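Local coordinates for protein aminotransferase (Bacillus subtilis, PDB 6L1O) that catalyses PLP-dependent amino group transfer as a class I aminotransferase of the pathway that makes the dipeptide antibiotic bacilysin, at residues G210-D215 against S293-Y298; P48-A53 against S281-G286; L115-I120 against M137-L142; K167-F172 against N200-H205. One frame throughout, in Å; residues are numbered along the deposited sequence.

The contacts join parts of one class I aminotransferase chain. Contacts 3 and 4 lie in the seven-stranded mixed sheet, their centres 11 Å apart. They touch where Ile120 pairs with strand 168-174. Contact 3 joins the start of strand 120-125 to edge strand 141-146, and contact 4 joins 168-174 to 202-206. Contact 2, about 39 and 34 Å from them between centres, packs helix 48-57 on helix 274-285. The next helix, 289-313, carries contact 1, 19 Å from contact 2. Along the chain contacts 3 and 4 come in series inside the loop that contact 2 closes, while contacts 1 and 2 alternate. Two contacts thus build the central sheet, contact 1 docks a loop of the PLP pocket, and contacts 2, 3 and 4 reach the second subunit.

Contact 1 of 4, residues G210-D215 against S293-Y298; sequences GAFEFD and SLKRIY
Phe212 and Tyr298 meet edge to face: the rim of the tyrosine ring is turned toward the face of the phenylalanine, with ring centroids 5.5 Å apart and planes at 74°. The nearest atoms are Phe212 CE1 and Tyr298 CD2, at 3.8 Å. The Phe212 ring is boxed in from other directions as well. Ala211 CB sits over the centre of one face. Leu294 CD2 reaches the ring edge, 3.8 Å from Phe212 CZ.

Lys295 lies alongside both phenylalanine rings, its chain running counter to theirs. Its CG lies anti to the backbone N (chi1 -177°) and 3.7 Å from Phe214 CD1. The chain then bends at chi3. The Lys295 ammonium donates to a main-chain carbonyl, with NZ 2.9 Å from Glu213 O and tilted 32° from the carbonyl plane. The apolar stem of the lysine is thus packed against rings while its ammonium is hydrogen-bonded to a peptide oxygen. Phe214 CE1 lies 3.6 Å from Lys295 O, which approaches the edge of the phenylalanine ring.

Nearby, Tyr298 also meets the ring of Phe324. The contact docks the loop after strand 202-206 on helix 289-313. Segment 210-215 directly follows Tyr209, a residue of the PLP pocket, in this loop. This is second-shell packing behind the cofactor pocket of a class I aminotransferase.

Contact 2 of 4, residues P48-A53 against S281-G286; sequences PHIVEA and SAALSG
Water 1 bridges His49 and the carbonyl of Ala283, at 2.7 Å from His49 NE2 and 2.7 Å from Ala283 O. It donates to the carbonyl and lies in the plane of the imidazole, at the ring edge. The two helices have no direct hydrogen bond between these segments, so the water is the polar link across them. His49 CG stands between the backbone N and the carbonyl carbon (chi1 69°), and its CB points toward helix 274-285. The ring edge also faces Ala282 O, 3.9 Å from His49 CD2. Gly286 CA lies 4.1 Å from His49 NE2. Ile50 CG1 covers part of one ring face, and the ring of His290 stacks on His49.

The rest of the interface is small and apolar. Ala53 CB and Ala282 CB meet at 3.6 Å. Ile50 brings its CD1 to within 3.6 Å of Ala283 CB, and its CG1 lies against the same alanine. The short side chains let the axes of the segments come within 8.8 Å, running nearly antiparallel at 149°.

Behind the contact, Ala283 also touches Phe237, and Leu284 packs on helix 73-87. Val51 and Glu52 of helix 48-57 touch Ser58 and Leu59 of the second subunit. With no direct hydrogen bond across, the methyl contacts in the last turn of helix 274-285 depend on shape and closeness. The water satisfies a carbonyl near that helix end and the imidazole NE2 together.

Contact 3 of 4, residues L115-I120 against M137-L142; sequences LNPGDI and MARAEL
Glu141 and Ile120 send their side chains off the same face of the sheet, and their first torsions place the next atoms: Glu141 CG is anti to the backbone N (chi1 180°), and Ile120 CG1 is anti to the carbonyl carbon (chi1 -82°). The extended glutamate brings OE1 to 3.3 Å from Ile120 CG1, and its CD also rests against the isoleucine. Here strand 141-146, at the edge of the large sheet within this chain, joins strand 120-125 in parallel.

A type II turn from Asn116 to Asp119 leads into this pairing. Gly118 has a positive phi there. On the other segment Arg139 has a positive phi and ends helix 130-137 in a Schellman motif. The turn and the helix end are tied by Gly118 N, which donates to Arg139 O at 3.0 Å from above the carbonyl plane. Pro117 lies over this helix end, its CA close to both Ala138 O and Arg139 O, and its CB 3.9 Å from Arg139 CB. Within the turn Asp119 N donates to Asn116 O. Asn116 N in turn meets Asp119 OD2 at 2.9 Å, from above the carboxylate plane.

Leu115 adds apolar contacts. Its CB meets Ala138 CB, and its CD1 lies 4.0 Å from Ala140 CB. Asn116 OD1 takes a hydrogen bond from Asp7 N of the second subunit, and Pro117 packs on Arg139 of that subunit. Glu141 N donates to Asp119 O at 2.8 Å in a nearly straight bond, and Ala140 CB sits 3.3 Å from the same oxygen.

Contact 4 of 4, residues K167-F172 against N200-H205; sequences KAKLMF and NIHLIH
Ala168, at the start of the strand, puts its CB 4.2 Å from Ile201 CD1. Lys169 comes next. Its CB points away from the other segment, yet bends at chi2, chi3 and chi4 bring the ammonium back to Asn200 O, with NZ 2.8 Å from that oxygen. Lys169 O is held by His202 from two atoms: the backbone N at 2.9 Å, from above the carbonyl plane, and more weakly the ring ND1.

Leu170 puts its CD1 4.0 Å from Ile204 CG1, the two side chains lying aslant on the face they share with His202 and Phe172. Its CA comes close to His202 O. Leu170 N is buried by the contact, with Ile201 CG2 3.6 Å away, and has no hydrogen-bond partner in the model. Met171 carries the parallel pairing on, its N giving a bond to His202 O and its O receiving one from Ile204 N. On the opposite face its chain bends at chi3, and Met171 CE presses on Leu203 CG at 3.5 Å, closer than usual for two carbons. Phe172 is the last residue of this segment, with CD1 3.9 Å from Ile204 CB and one ring face partly covered by Leu170 CD2.

The strands belong to a beta-alpha-beta unit with helix 186-199 as the crossover. His202 NE2 is hydrogen-bonded to Thr4 N of the second subunit, and Lys169 packs on the same Thr4. ND1 as a weak donor and NE2 met by an N-H are consistent with a neutral His202 beside the lysine ammonium.

Contact 1 of 4, residues G210-D215 against S293-Y298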
loop_
_atom_site.group_PDB
_atom_site.type_symbol
_atom_site.label_atom_id
_atom_site.label_comp_id
_atom_site.label_asym_id
_atom_site.label_seq_id
_atom_site.Cartn_x
_atom_site.Cartn_y
_atom_site.Cartn_z
ATOM N N GLY B 210 -16.288 -1.424 -14.868
ATOM C CA GLY B 210 -17.204 -0.355 -15.199
ATOM C C GLY B 210 -17.095 0.244 -16.572
ATOM O O GLY B 210 -17.991 0.981 -16.974
ATOM N N ALA B 211 -16.010 -0.030 -17.286
ATOM C CA ALA B 211 -15.855 0.423 -18.669
ATOM C C ALA B 211 -16.462 -0.619 -19.643
ATOM O O ALA B 211 -16.678 -0.343 -20.807
ATOM C CB ALA B 211 -14.405 0.664 -19.005
ATOM N N PHE B 212 -16.752 -1.813 -19.189
ATOM C CA PHE B 212 -16.994 -2.909 -20.130
ATOM C C PHE B 212 -18.357 -3.545 -20.010
ATOM O O PHE B 212 -18.471 -4.637 -19.509
ATOM C CB PHE B 212 -15.901 -3.959 -19.974
ATOM C CG PHE B 212 -14.521 -3.401 -20.128
ATOM C CD1 PHE B 212 -14.079 -2.984 -21.393
ATOM C CD2 PHE B 212 -13.673 -3.247 -19.043
ATOM C CE1 PHE B 212 -12.813 -2.488 -21.579
ATOM C CE2 PHE B 212 -12.393 -2.735 -19.227
ATOM C CZ PHE B 212 -11.972 -2.329 -20.490
ATOM N N GLU B 213 -19.386 -2.853 -20.480
ATOM C CA GLU B 213 -20.668 -3.457 -20.706
ATOM C C GLU B 213 -21.010 -3.218 -22.167
ATOM O O GLU B 213 -20.974 -2.081 -22.632
ATOM C CB GLU B 213 -21.732 -2.871 -19.800
ATOM C CG GLU B 213 -23.141 -3.404 -20.096
ATOM C CD GLU B 213 -24.151 -3.036 -19.010
ATOM O OE1 GLU B 213 -23.742 -2.551 -17.922
ATOM O OE2 GLU B 213 -25.355 -3.247 -19.215
ATOM N N PHE B 214 -21.314 -4.294 -22.889
ATOM C CA PHE B 214 -21.326 -4.254 -24.362
ATOM C C PHE B 214 -22.570 -3.667 -25.019
ATOM O O PHE B 214 -22.437 -2.959 -26.027
ATOM C CB PHE B 214 -21.068 -5.640 -24.884
ATOM C CG PHE B 214 -19.762 -6.192 -24.437
ATOM C CD1 PHE B 214 -18.566 -5.581 -24.827
ATOM C CD2 PHE B 214 -19.707 -7.313 -23.601
ATOM C CE1 PHE B 214 -17.341 -6.091 -24.423
ATOM C CE2 PHE B 214 -18.495 -7.805 -23.166
ATOM C CZ PHE B 214 -17.297 -7.204 -23.594
ATOM N N ASP B 215 -23.748 -3.956 -24.485
ATOM C CA ASP B 215 -25.032 -3.465 -25.089
ATOM C C ASP B 215 -25.372 -2.007 -24.729
ATOM O O ASP B 215 -26.144 -1.370 -25.425
ATOM C CB ASP B 215 -26.220 -4.372 -24.738
ATOM N N SER B 293 -12.574 1.641 -27.973
ATOM C CA SER B 293 -11.811 0.806 -28.861
ATOM C C SER B 293 -11.369 -0.514 -28.186
ATOM O O SER B 293 -11.456 -1.609 -28.794
ATOM C CB SER B 293 -10.589 1.544 -29.367
ATOM O OG SER B 293 -9.938 0.822 -30.381
ATOM N N LEU B 294 -10.933 -0.426 -26.925
ATOM C CA LEU B 294 -10.576 -1.538 -26.148
ATOM C C LEU B 294 -11.765 -2.475 -25.871
ATOM O O LEU B 294 -11.636 -3.690 -25.994
ATOM C CB LEU B 294 -9.939 -1.091 -24.823
ATOM C CG LEU B 294 -9.463 -2.162 -23.903
ATOM C CD1 LEU B 294 -8.458 -3.110 -24.543
ATOM C CD2 LEU B 294 -8.896 -1.502 -22.648
ATOM N N LYS B 295 -12.890 -1.904 -25.502
ATOM C CA LYS B 295 -14.121 -2.654 -25.444
ATOM C C LYS B 295 -14.478 -3.452 -26.739
ATOM O O LYS B 295 -14.985 -4.585 -26.667
ATOM C CB LYS B 295 -15.264 -1.698 -25.115
ATOM C CG LYS B 295 -16.604 -2.434 -24.965
ATOM C CD LYS B 295 -17.559 -1.604 -24.146
ATOM C CE LYS B 295 -18.468 -0.755 -25.033
ATOM N NZ LYS B 295 -19.557 -0.170 -24.210
ATOM N N ARG B 296 -14.207 -2.868 -27.908
ATOM C CA ARG B 296 -14.521 -3.518 -29.164
ATOM C C ARG B 296 -13.559 -4.662 -29.421
ATOM O O ARG B 296 -13.968 -5.675 -29.979
ATOM C CB ARG B 296 -14.504 -2.544 -30.369
ATOM C CG ARG B 296 -15.551 -1.447 -30.381
ATOM C CD ARG B 296 -15.627 -0.777 -31.766
ATOM N NE ARG B 296 -14.458 0.089 -32.038
ATOM C CZ ARG B 296 -14.339 1.343 -31.602
ATOM N NH1 ARG B 296 -15.362 1.923 -30.963
ATOM N NH2 ARG B 296 -13.277 2.056 -31.884
ATOM N N ILE B 297 -12.303 -4.535 -29.001
ATOM C CA ILE B 297 -11.339 -5.639 -29.044
ATOM C C ILE B 297 -11.852 -6.837 -28.236
ATOM O O ILE B 297 -11.823 -7.995 -28.724
ATOM C CB ILE B 297 -9.953 -5.247 -28.571
ATOM C CG1 ILE B 297 -9.297 -4.284 -29.593
ATOM C CG2 ILE B 297 -9.051 -6.455 -28.349
ATOM C CD1 ILE B 297 -8.090 -3.523 -29.108
ATOM N N TYR B 298 -12.261 -6.570 -26.979
ATOM C CA TYR B 298 -12.756 -7.676 -26.151
ATOM C C TYR B 298 -13.995 -8.308 -26.752
ATOM O O TYR B 298 -14.096 -9.554 -26.765
ATOM C CB TYR B 298 -12.991 -7.187 -24.702
ATOM C CG TYR B 298 -11.702 -6.895 -23.976
ATOM C CD1 TYR B 298 -10.583 -7.702 -24.133
ATOM C CD2 TYR B 298 -11.584 -5.787 -23.127
ATOM C CE1 TYR B 298 -9.421 -7.451 -23.454
ATOM C CE2 TYR B 298 -10.434 -5.522 -22.457
ATOM C CZ TYR B 298 -9.349 -6.335 -22.605
ATOM O OH TYR B 298 -8.188 -6.101 -21.897
#

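Contact 2 of 4, residues P48-A53 against S281-G286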
loop_
_atom_site.group_PDB
_atom_site.type_symbol
_atom_site.label_atom_id
_atom_site.label_comp_id
_atom_site.label_asym_id
_atom_site.label_seq_id
_atom_site.Cartn_x
_atom_site.Cartn_y
_atom_site.Cartn_z
ATOM N N PRO B 48 -0.255 5.129 -24.940
ATOM C CA PRO B 48 0.952 5.944 -24.906
ATOM C C PRO B 48 0.788 7.358 -24.313
ATOM O O PRO B 48 1.748 7.854 -23.729
ATOM C CB PRO B 48 1.439 5.964 -26.365
ATOM C CG PRO B 48 0.476 5.149 -27.161
ATOM C CD PRO B 48 -0.384 4.371 -26.210
ATOM N N HIS B 49 -0.373 7.969 -24.384
ATOM C CA HIS B 49 -0.559 9.297 -23.776
ATOM C C HIS B 49 -0.498 9.242 -22.235
ATOM O O HIS B 49 -0.083 10.186 -21.583
ATOM C CB HIS B 49 -1.826 9.974 -24.254
ATOM C CG HIS B 49 -3.106 9.332 -23.771
ATOM N ND1 HIS B 49 -3.598 8.168 -24.303
ATOM C CD2 HIS B 49 -4.002 9.715 -22.822
ATOM C CE1 HIS B 49 -4.734 7.842 -23.702
ATOM N NE2 HIS B 49 -5.002 8.763 -22.796
ATOM N N ILE B 50 -0.842 8.094 -21.655
ATOM C CA ILE B 50 -0.718 7.879 -20.230
ATOM C C ILE B 50 0.748 7.668 -19.845
ATOM O O ILE B 50 1.248 8.207 -18.864
ATOM C CB ILE B 50 -1.603 6.676 -19.774
ATOM C CG1 ILE B 50 -3.062 7.010 -20.067
ATOM C CG2 ILE B 50 -1.369 6.390 -18.253
ATOM C CD1 ILE B 50 -4.072 5.882 -20.098
ATOM N N VAL B 51 1.428 6.819 -20.580
ATOM C CA VAL B 51 2.822 6.589 -20.379
ATOM C C VAL B 51 3.653 7.876 -20.467
ATOM O O VAL B 51 4.520 8.135 -19.602
ATOM C CB VAL B 51 3.393 5.550 -21.352
ATOM C CG1 VAL B 51 4.900 5.359 -21.133
ATOM C CG2 VAL B 51 2.653 4.217 -21.250
ATOM N N GLU B 52 3.392 8.679 -21.481
ATOM C CA GLU B 52 4.098 9.941 -21.647
ATOM C C GLU B 52 3.800 10.947 -20.553
ATOM O O GLU B 52 4.668 11.722 -20.205
ATOM C CB GLU B 52 3.801 10.585 -23.002
ATOM C CG GLU B 52 4.414 9.819 -24.158
ATOM C CD GLU B 52 5.923 9.567 -24.044
ATOM O OE1 GLU B 52 6.698 10.480 -23.586
ATOM O OE2 GLU B 52 6.322 8.428 -24.410
ATOM N N ALA B 53 2.606 10.889 -19.974
ATOM C CA ALA B 53 2.288 11.753 -18.843
ATOM C C ALA B 53 3.117 11.366 -17.594
ATOM O O ALA B 53 3.631 12.255 -16.892
ATOM C CB ALA B 53 0.797 11.751 -18.574
ATOM N N SER B 281 -4.413 11.071 -13.908
ATOM C CA SER B 281 -5.212 12.180 -14.302
ATOM C C SER B 281 -5.292 12.281 -15.849
ATOM O O SER B 281 -6.333 12.632 -16.373
ATOM C CB SER B 281 -4.643 13.473 -13.690
ATOM O OG SER B 281 -5.302 14.525 -14.282
ATOM N N ALA B 282 -4.214 11.918 -16.535
ATOM C CA ALA B 282 -4.187 11.935 -17.996
ATOM C C ALA B 282 -5.051 10.770 -18.501
ATOM O O ALA B 282 -5.690 10.898 -19.497
ATOM C CB ALA B 282 -2.778 11.835 -18.536
ATOM N N ALA B 283 -5.111 9.661 -17.743
ATOM C CA ALA B 283 -6.019 8.564 -18.093
ATOM C C ALA B 283 -7.468 8.976 -18.061
ATOM O O ALA B 283 -8.218 8.782 -19.014
ATOM C CB ALA B 283 -5.761 7.332 -17.239
ATOM N N LEU B 284 -7.850 9.648 -16.989
ATOM C CA LEU B 284 -9.206 10.013 -16.776
ATOM C C LEU B 284 -9.641 11.122 -17.734
ATOM O O LEU B 284 -10.792 11.175 -18.159
ATOM C CB LEU B 284 -9.406 10.513 -15.344
ATOM C CG LEU B 284 -9.143 9.506 -14.226
ATOM C CD1 LEU B 284 -9.301 10.174 -12.855
ATOM C CD2 LEU B 284 -10.027 8.276 -14.415
ATOM N N SER B 285 -8.752 12.062 -18.000
ATOM C CA SER B 285 -9.099 13.200 -18.820
ATOM C C SER B 285 -8.913 12.878 -20.303
ATOM O O SER B 285 -9.285 13.666 -21.182
ATOM C CB SER B 285 -8.267 14.430 -18.451
ATOM O OG SER B 285 -6.881 14.217 -18.716
ATOM N N GLY B 286 -8.362 11.727 -20.603
ATOM C CA GLY B 286 -8.124 11.361 -21.986
ATOM C C GLY B 286 -9.344 10.996 -22.819
ATOM O O GLY B 286 -10.460 10.943 -22.355
HETATM O O HOH W 1 -7.290 8.038 -21.488
#

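Contact 3 of 4, residues L115-I120 against M137-L142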
loop_
_atom_site.group_PDB
_atom_site.type_symbol
_atom_site.label_atom_id
_atom_site.label_comp_id
_atom_site.label_asym_id
_atom_site.label_seq_id
_atom_site.Cartn_x
_atom_site.Cartn_y
_atom_site.Cartn_z
ATOM N N LEU B 115 -15.552 -2.823 9.274
ATOM C CA LEU B 115 -15.885 -4.079 9.905
ATOM C C LEU B 115 -15.154 -4.251 11.225
ATOM O O LEU B 115 -13.933 -4.049 11.305
ATOM C CB LEU B 115 -15.569 -5.268 8.989
ATOM C CG LEU B 115 -16.497 -5.744 7.906
ATOM C CD1 LEU B 115 -15.833 -6.834 7.049
ATOM C CD2 LEU B 115 -17.817 -6.297 8.461
ATOM N N ASN B 116 -15.903 -4.631 12.256
ATOM C CA ASN B 116 -15.315 -5.018 13.561
ATOM C C ASN B 116 -15.242 -6.499 13.690
ATOM O O ASN B 116 -15.998 -7.213 13.048
ATOM C CB ASN B 116 -16.183 -4.495 14.726
ATOM C CG ASN B 116 -16.097 -3.017 14.886
ATOM O OD1 ASN B 116 -14.998 -2.456 14.836
ATOM N ND2 ASN B 116 -17.239 -2.355 15.132
ATOM N N PRO B 117 -14.313 -6.986 14.482
ATOM C CA PRO B 117 -14.224 -8.410 14.698
ATOM C C PRO B 117 -15.611 -8.837 15.112
ATOM O O PRO B 117 -16.298 -8.136 15.796
ATOM C CB PRO B 117 -13.220 -8.509 15.839
ATOM C CG PRO B 117 -12.324 -7.395 15.556
ATOM C CD PRO B 117 -13.268 -6.296 15.218
ATOM N N GLY B 118 -16.036 -9.962 14.610
ATOM C CA GLY B 118 -17.364 -10.441 14.907
ATOM C C GLY B 118 -18.529 -9.945 14.086
ATOM O O GLY B 118 -19.543 -10.534 14.138
ATOM N N ASP B 119 -18.382 -8.877 13.333
ATOM C CA ASP B 119 -19.430 -8.401 12.463
ATOM C C ASP B 119 -19.595 -9.411 11.286
ATOM O O ASP B 119 -18.742 -10.182 11.018
ATOM C CB ASP B 119 -19.057 -7.035 11.871
ATOM C CG ASP B 119 -19.215 -5.870 12.834
ATOM O OD1 ASP B 119 -19.805 -6.028 13.888
ATOM O OD2 ASP B 119 -18.770 -4.759 12.512
ATOM N N ILE B 120 -20.706 -9.358 10.600
ATOM C CA ILE B 120 -20.964 -10.162 9.427
ATOM C C ILE B 120 -20.741 -9.298 8.199
ATOM O O ILE B 120 -21.149 -8.136 8.179
ATOM C CB ILE B 120 -22.396 -10.749 9.433
ATOM C CG1 ILE B 120 -22.399 -12.014 10.297
ATOM C CG2 ILE B 120 -22.882 -11.071 8.022
ATOM C CD1 ILE B 120 -23.764 -12.579 10.640
ATOM N N MET B 137 -9.092 -10.856 7.718
ATOM C CA MET B 137 -8.152 -10.005 8.415
ATOM C C MET B 137 -8.784 -8.982 9.330
ATOM O O MET B 137 -8.104 -8.497 10.232
ATOM C CB MET B 137 -7.236 -9.283 7.425
ATOM C CG MET B 137 -6.357 -10.283 6.687
ATOM S SD MET B 137 -5.647 -9.527 5.192
ATOM C CE MET B 137 -4.247 -8.696 5.917
ATOM N N ALA B 138 -10.048 -8.660 9.110
ATOM C CA ALA B 138 -10.836 -7.861 10.033
ATOM C C ALA B 138 -11.424 -8.748 11.174
ATOM O O ALA B 138 -12.103 -8.228 12.053
ATOM C CB ALA B 138 -11.976 -7.155 9.312
ATOM N N ARG B 139 -11.181 -10.055 11.094
ATOM C CA ARG B 139 -11.707 -11.042 12.048
ATOM C C ARG B 139 -13.232 -11.100 12.037
ATOM O O ARG B 139 -13.857 -11.386 13.044
ATOM C CB ARG B 139 -11.165 -10.761 13.463
ATOM C CG ARG B 139 -9.657 -10.552 13.518
ATOM C CD ARG B 139 -9.203 -10.090 14.902
ATOM N NE ARG B 139 -7.986 -10.824 15.345
ATOM C CZ ARG B 139 -6.728 -10.374 15.241
ATOM N NH1 ARG B 139 -6.478 -9.160 14.743
ATOM N NH2 ARG B 139 -5.715 -11.128 15.653
ATOM N N ALA B 140 -13.848 -10.838 10.885
ATOM C CA ALA B 140 -15.298 -10.819 10.754
ATOM C C ALA B 140 -15.808 -12.097 10.113
ATOM O O ALA B 140 -15.017 -12.903 9.631
ATOM C CB ALA B 140 -15.695 -9.634 9.943
ATOM N N GLU B 141 -17.119 -12.276 10.117
ATOM C CA GLU B 141 -17.779 -13.486 9.628
ATOM C C GLU B 141 -18.407 -13.251 8.254
ATOM O O GLU B 141 -18.950 -12.211 7.998
ATOM C CB GLU B 141 -18.878 -13.903 10.604
ATOM C CG GLU B 141 -19.650 -15.161 10.191
ATOM C CD GLU B 141 -20.967 -15.328 10.946
ATOM O OE1 GLU B 141 -21.203 -14.615 11.969
ATOM O OE2 GLU B 141 -21.764 -16.184 10.509
ATOM N N LEU B 142 -18.337 -14.250 7.391
ATOM C CA LEU B 142 -18.927 -14.162 6.073
ATOM C C LEU B 142 -20.319 -14.800 6.017
ATOM O O LEU B 142 -20.528 -15.895 6.556
ATOM C CB LEU B 142 -17.974 -14.823 5.089
ATOM C CG LEU B 142 -18.496 -15.073 3.686
ATOM C CD1 LEU B 142 -17.423 -14.717 2.670
ATOM C CD2 LEU B 142 -18.926 -16.527 3.536
#

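Contact 4 of 4, residues K167-F172 against N200-H205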
loop_
_atom_site.group_PDB
_atom_site.type_symbol
_atom_site.label_atom_id
_atom_site.label_comp_id
_atom_site.label_asym_id
_atom_site.label_seq_id
_atom_site.Cartn_x
_atom_site.Cartn_y
_atom_site.Cartn_z
ATOM N N LYS B 167 -26.115 -8.014 12.858
ATOM C CA LYS B 167 -24.666 -8.195 12.811
ATOM C C LYS B 167 -24.054 -7.824 11.458
ATOM O O LYS B 167 -22.875 -7.516 11.402
ATOM C CB LYS B 167 -24.261 -9.601 13.198
ATOM C CG LYS B 167 -24.480 -9.886 14.684
ATOM C CD LYS B 167 -24.076 -8.664 15.539
ATOM C CE LYS B 167 -24.058 -8.949 17.026
ATOM N NZ LYS B 167 -24.897 -7.909 17.724
ATOM N N ALA B 168 -24.879 -7.827 10.415
ATOM C CA ALA B 168 -24.409 -7.481 9.049
ATOM C C ALA B 168 -24.058 -6.013 8.925
ATOM O O ALA B 168 -24.889 -5.160 8.992
ATOM C CB ALA B 168 -25.424 -7.877 8.010
ATOM N N LYS B 169 -22.770 -5.723 8.757
ATOM C CA LYS B 169 -22.310 -4.324 8.678
ATOM C C LYS B 169 -21.745 -3.890 7.341
ATOM O O LYS B 169 -21.602 -2.700 7.092
ATOM C CB LYS B 169 -21.325 -4.059 9.769
ATOM C CG LYS B 169 -21.888 -4.228 11.169
ATOM C CD LYS B 169 -23.137 -3.376 11.470
ATOM C CE LYS B 169 -22.836 -1.863 11.446
ATOM N NZ LYS B 169 -24.000 -1.045 10.930
ATOM N N LEU B 170 -21.513 -4.844 6.452
ATOM C CA LEU B 170 -20.942 -4.545 5.151
ATOM C C LEU B 170 -21.405 -5.556 4.131
ATOM O O LEU B 170 -21.493 -6.741 4.417
ATOM C CB LEU B 170 -19.443 -4.554 5.232
ATOM C CG LEU B 170 -18.724 -4.096 3.935
ATOM C CD1 LEU B 170 -17.776 -2.947 4.172
ATOM C CD2 LEU B 170 -18.009 -5.250 3.333
ATOM N N MET B 171 -21.700 -5.062 2.939
ATOM C CA MET B 171 -21.996 -5.879 1.821
ATOM C C MET B 171 -21.106 -5.516 0.602
ATOM O O MET B 171 -20.947 -4.371 0.307
ATOM C CB MET B 171 -23.463 -5.659 1.432
ATOM C CG MET B 171 -23.854 -6.415 0.133
ATOM S SD MET B 171 -25.588 -6.265 -0.304
ATOM C CE MET B 171 -25.809 -4.613 -0.732
ATOM N N PHE B 172 -20.649 -6.528 -0.110
ATOM C CA PHE B 172 -20.005 -6.370 -1.438
ATOM C C PHE B 172 -20.924 -6.686 -2.588
ATOM O O PHE B 172 -21.629 -7.707 -2.581
ATOM C CB PHE B 172 -18.779 -7.301 -1.540
ATOM C CG PHE B 172 -17.613 -6.858 -0.710
ATOM C CD1 PHE B 172 -16.996 -5.642 -0.960
ATOM C CD2 PHE B 172 -17.105 -7.680 0.269
ATOM C CE1 PHE B 172 -15.907 -5.216 -0.181
ATOM C CE2 PHE B 172 -16.003 -7.291 1.021
ATOM C CZ PHE B 172 -15.401 -6.077 0.786
ATOM N N ASN B 200 -28.967 -0.932 8.038
ATOM C CA ASN B 200 -27.715 -0.293 8.429
ATOM C C ASN B 200 -26.510 -1.073 8.011
ATOM O O ASN B 200 -25.722 -1.498 8.834
ATOM C CB ASN B 200 -27.682 -0.073 9.928
ATOM C CG ASN B 200 -28.856 0.723 10.391
ATOM O OD1 ASN B 200 -28.954 1.917 10.090
ATOM N ND2 ASN B 200 -29.771 0.071 11.101
ATOM N N ILE B 201 -26.407 -1.299 6.713
ATOM C CA ILE B 201 -25.297 -2.055 6.122
ATOM C C ILE B 201 -24.511 -1.089 5.221
ATOM O O ILE B 201 -25.091 -0.387 4.424
ATOM C CB ILE B 201 -25.826 -3.237 5.300
ATOM C CG1 ILE B 201 -26.806 -4.054 6.164
ATOM C CG2 ILE B 201 -24.652 -4.135 4.822
ATOM C CD1 ILE B 201 -27.470 -5.228 5.482
ATOM N N HIS B 202 -23.197 -1.043 5.393
ATOM C CA HIS B 202 -22.333 -0.298 4.504
ATOM C C HIS B 202 -22.149 -1.078 3.191
ATOM O O HIS B 202 -21.759 -2.251 3.195
ATOM C CB HIS B 202 -20.979 -0.056 5.137
ATOM C CG HIS B 202 -21.030 0.726 6.413
ATOM N ND1 HIS B 202 -20.775 0.158 7.645
ATOM C CD2 HIS B 202 -21.285 2.025 6.643
ATOM C CE1 HIS B 202 -20.890 1.080 8.583
ATOM N NE2 HIS B 202 -21.155 2.231 7.991
ATOM N N LEU B 203 -22.374 -0.395 2.090
ATOM C CA LEU B 203 -22.378 -1.028 0.763
ATOM C C LEU B 203 -21.146 -0.610 -0.067
ATOM O O LEU B 203 -20.987 0.545 -0.337
ATOM C CB LEU B 203 -23.649 -0.634 0.041
ATOM C CG LEU B 203 -24.179 -1.549 -1.072
ATOM C CD1 LEU B 203 -25.555 -1.079 -1.544
ATOM C CD2 LEU B 203 -23.201 -1.633 -2.250
ATOM N N ILE B 204 -20.305 -1.569 -0.457
ATOM C CA ILE B 204 -19.168 -1.284 -1.290
ATOM C C ILE B 204 -19.430 -1.899 -2.645
ATOM O O ILE B 204 -19.550 -3.129 -2.760
ATOM C CB ILE B 204 -17.824 -1.813 -0.713
ATOM C CG1 ILE B 204 -17.479 -1.136 0.649
ATOM C CG2 ILE B 204 -16.647 -1.619 -1.683
ATOM C CD1 ILE B 204 -17.544 0.390 0.640
ATOM N N HIS B 205 -19.490 -1.051 -3.677
ATOM C CA HIS B 205 -19.664 -1.612 -5.010
ATOM C C HIS B 205 -18.329 -1.647 -5.730
ATOM O O HIS B 205 -17.654 -0.605 -5.822
ATOM C CB HIS B 205 -20.659 -0.811 -5.812
ATOM C CG HIS B 205 -20.860 -1.343 -7.191
ATOM N ND1 HIS B 205 -20.575 -0.614 -8.315
ATOM C CD2 HIS B 205 -21.233 -2.562 -7.616
ATOM C CE1 HIS B 205 -20.794 -1.346 -9.378
ATOM N NE2 HIS B 205 -21.196 -2.535 -8.981
#